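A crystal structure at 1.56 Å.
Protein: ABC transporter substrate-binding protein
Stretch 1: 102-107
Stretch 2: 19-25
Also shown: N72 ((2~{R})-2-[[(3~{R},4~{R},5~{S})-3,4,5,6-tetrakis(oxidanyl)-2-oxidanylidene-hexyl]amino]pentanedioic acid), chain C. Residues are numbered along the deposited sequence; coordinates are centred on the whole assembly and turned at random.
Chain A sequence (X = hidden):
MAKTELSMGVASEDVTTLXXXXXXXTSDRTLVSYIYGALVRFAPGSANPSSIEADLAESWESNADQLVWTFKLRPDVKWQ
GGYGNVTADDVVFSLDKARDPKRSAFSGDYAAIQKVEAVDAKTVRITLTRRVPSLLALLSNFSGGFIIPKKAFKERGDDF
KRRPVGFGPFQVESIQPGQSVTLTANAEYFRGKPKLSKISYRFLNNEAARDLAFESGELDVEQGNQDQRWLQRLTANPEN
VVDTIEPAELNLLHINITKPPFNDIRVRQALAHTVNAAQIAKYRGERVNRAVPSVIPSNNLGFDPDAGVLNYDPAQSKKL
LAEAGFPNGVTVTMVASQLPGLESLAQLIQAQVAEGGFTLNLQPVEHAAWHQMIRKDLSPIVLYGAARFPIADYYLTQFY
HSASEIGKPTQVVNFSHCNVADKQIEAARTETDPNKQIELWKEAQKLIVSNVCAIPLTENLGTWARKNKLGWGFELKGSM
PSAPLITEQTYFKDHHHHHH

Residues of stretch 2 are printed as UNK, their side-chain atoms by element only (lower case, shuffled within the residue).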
# COMPACT_ATOMS: atom_id res chain seq x y z
N LYS A 102 0.34 7.20 18.61
CA LYS A 102 1.58 7.94 18.84
C LYS A 102 2.83 7.19 18.35
O LYS A 102 3.90 7.80 18.28
CB LYS A 102 1.72 8.25 20.35
CG LYS A 102 0.65 9.20 20.88
CD LYS A 102 0.82 9.48 22.36
CE LYS A 102 -0.24 10.42 22.86
NZ LYS A 102 -0.16 10.61 24.33
N ARG A 103 2.70 5.88 18.03
CA ARG A 103 3.85 5.05 17.65
C ARG A 103 3.59 4.20 16.40
O ARG A 103 4.33 3.25 16.15
CB ARG A 103 4.22 4.13 18.83
CG ARG A 103 4.61 4.88 20.11
CD ARG A 103 5.12 3.93 21.19
NE ARG A 103 4.02 3.13 21.74
CZ ARG A 103 4.14 1.88 22.18
NH1 ARG A 103 5.32 1.27 22.15
NH2 ARG A 103 3.08 1.24 22.65
N SER A 104 2.56 4.54 15.62
CA SER A 104 2.20 3.73 14.47
C SER A 104 1.39 4.58 13.50
O SER A 104 0.63 5.45 13.95
CB SER A 104 1.32 2.59 14.96
OG SER A 104 0.77 1.85 13.88
N ALA A 105 1.55 4.32 12.21
CA ALA A 105 0.78 5.04 11.19
C ALA A 105 -0.52 4.27 10.90
O ALA A 105 -1.36 4.76 10.14
CB ALA A 105 1.59 5.18 9.91
N PHE A 106 -0.67 3.07 11.49
CA PHE A 106 -1.78 2.15 11.18
C PHE A 106 -2.67 1.80 12.37
O PHE A 106 -3.39 0.80 12.33
CB PHE A 106 -1.18 0.88 10.55
CG PHE A 106 -0.17 1.14 9.46
CD1 PHE A 106 -0.50 1.91 8.34
CD2 PHE A 106 1.13 0.65 9.55
CE1 PHE A 106 0.44 2.17 7.33
CE2 PHE A 106 2.06 0.87 8.52
CZ PHE A 106 1.71 1.66 7.43
N SER A 107 -2.65 2.64 13.43
CA SER A 107 -3.39 2.34 14.65
C SER A 107 -4.89 2.19 14.46
O SER A 107 -5.49 1.39 15.16
CB SER A 107 -3.12 3.38 15.72
OG SER A 107 -3.62 4.65 15.32
N UNK A 19 10.74 0.62 10.04
CA UNK A 19 9.89 0.26 11.17
C UNK A 19 8.58 -0.13 10.47
O UNK A 19 8.00 0.69 9.75
o UNK A 19 8.63 1.97 14.21
c UNK A 19 9.67 1.44 12.13
c UNK A 19 8.64 1.20 13.23
o UNK A 19 7.82 0.26 13.10
N UNK A 20 8.12 -1.39 10.60
CA UNK A 20 6.92 -1.80 9.86
C UNK A 20 5.66 -1.04 10.23
O UNK A 20 4.70 -1.04 9.45
c UNK A 20 8.67 -2.51 11.40
c UNK A 20 6.78 -3.29 10.21
c UNK A 20 7.52 -3.47 11.48
N UNK A 21 5.65 -0.42 11.43
CA UNK A 21 4.46 0.35 11.84
C UNK A 21 4.36 1.71 11.14
O UNK A 21 3.36 2.41 11.32
c UNK A 21 4.37 -0.80 14.10
n UNK A 21 4.04 -2.85 14.80
c UNK A 21 4.38 0.51 13.36
c UNK A 21 4.97 -2.27 15.56
n UNK A 21 5.20 -1.02 15.17
c UNK A 21 3.66 -1.92 13.85
N UNK A 22 5.40 2.09 10.36
CA UNK A 22 5.44 3.35 9.61
C UNK A 22 5.67 3.17 8.12
O UNK A 22 5.33 4.07 7.35
c UNK A 22 5.16 5.91 11.64
c UNK A 22 6.06 4.85 11.52
c UNK A 22 6.29 4.84 13.95
c UNK A 22 6.46 4.33 10.17
c UNK A 22 4.80 6.40 12.91
c UNK A 22 5.38 5.87 14.05
c UNK A 22 6.63 4.32 12.68
N UNK A 23 6.29 2.06 7.70
CA UNK A 23 6.64 1.87 6.29
C UNK A 23 5.38 1.94 5.43
O UNK A 23 4.44 1.17 5.64
c UNK A 23 7.37 0.55 6.11
N UNK A 24 5.36 2.93 4.50
CA UNK A 24 4.19 3.24 3.67
C UNK A 24 4.47 3.21 2.18
O UNK A 24 3.62 2.73 1.42
c UNK A 24 2.46 5.08 3.27
o UNK A 24 3.33 4.58 5.49
c UNK A 24 3.67 4.62 4.09
N UNK A 25 5.65 3.71 1.74
CA UNK A 25 5.93 3.68 0.30
C UNK A 25 6.06 2.22 -0.14
O UNK A 25 6.43 1.35 0.67
o UNK A 25 8.31 3.74 0.54
c UNK A 25 7.21 4.45 -0.02
c UNK A 25 7.18 5.91 0.50
OAB N72 C . 0.85 5.16 -12.17
CAF N72 C . 0.35 5.13 -10.82
CAG N72 C . 1.41 4.95 -9.68
OAC N72 C . 2.64 4.51 -10.13
CAH N72 C . 0.78 4.30 -8.44
OAM N72 C . -0.44 3.66 -8.49
CAI N72 C . 1.29 3.30 -7.43
OAD N72 C . 2.21 2.41 -8.02
CAJ N72 C . 1.67 3.95 -6.12
OAE N72 C . 1.13 5.05 -5.83
CAK N72 C . 2.75 3.30 -5.21
N N72 C . 2.17 2.79 -3.99
CA N72 C . 2.48 3.33 -2.72
C N72 C . 3.21 4.64 -2.65
O N72 C . 2.81 5.87 -2.57
CB N72 C . 1.28 3.18 -1.79
CG N72 C . 1.14 4.11 -0.58
CD N72 C . 0.37 3.48 0.59
OE1 N72 C . 0.39 2.23 0.80
OE2 N72 C . -0.27 4.24 1.35
OXT N72 C . 4.40 4.28 -2.63

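Position 19 carries four side-chain atoms, two carbons in a row with two oxygens on the second, and makes no contact with stretch 1. That is a carboxylate one methylene from the backbone, so the residue is Asp 19. OD1 accepts a hydrogen bond from the backbone N of position 21 at 2.8 Å, and OD2 is bonded elsewhere in the structure.

Position 20 has three carbons that close a ring onto its own backbone N. The ring itself stays clear of stretch 1, but the backbone O of position 20 lies 3.4 Å from CE2 of Phe 106, near the plane of that ring and at its edge. Only proline closes such a ring: Pro 20.

At position 21 one carbon leads to a five-membered ring of three carbons and two nitrogens. That first carbon, CB of position 21, packs 3.9 Å from OG of Ser 104. The backbone does more: the O of position 21 accepts a hydrogen bond from N of Ala 105 at 2.8 Å, nearly linear at 177°. The ring is an imidazole, hence His 21, and its ND1 is satisfied elsewhere in the structure.

Position 22 shows one carbon and then a ring of six carbons with no heteroatom. Its CA-to-CB bond points away from stretch 1, yet the end of the side chain comes nearer, laying one ring face under CA of Ser 104. The ring also approaches the O of Arg 103 and CB of Ala 105. This is Phe 22, whose CE2 lies 3.3 Å from the O of Arg 103 and whose CD1 meets CB of Ala 105 at 4.0 Å.

Position 23 has a single side-chain carbon. This methyl points away; the backbone O of position 23 lies 3.3 Å from CZ of Phe 106, again at the ring edge. One carbon means Ala 23.

Position 24 branches at its first carbon into one oxygen and one carbon, and the oxygen sits 3.9 Å from CZ of Phe 106. This is Thr 24, whose OG1 donates a hydrogen bond to the O of Phe 22 at 2.8 Å.

Position 25 has the same branched set but lies out of reach of stretch 1: Thr 25. It caps the start of a helix, and its CA comes within 3.4 Å of OXT of the ligand N72.

The rule to read here is that one straight backbone hydrogen bond, Ala 105 to His 21, joins the loops, while Phe 22 packs against the backbone of stretch 1 and Phe 106 turns its edge to carbonyls of stretch 2.

Stretch 2, residues 19-25: DPHFATT
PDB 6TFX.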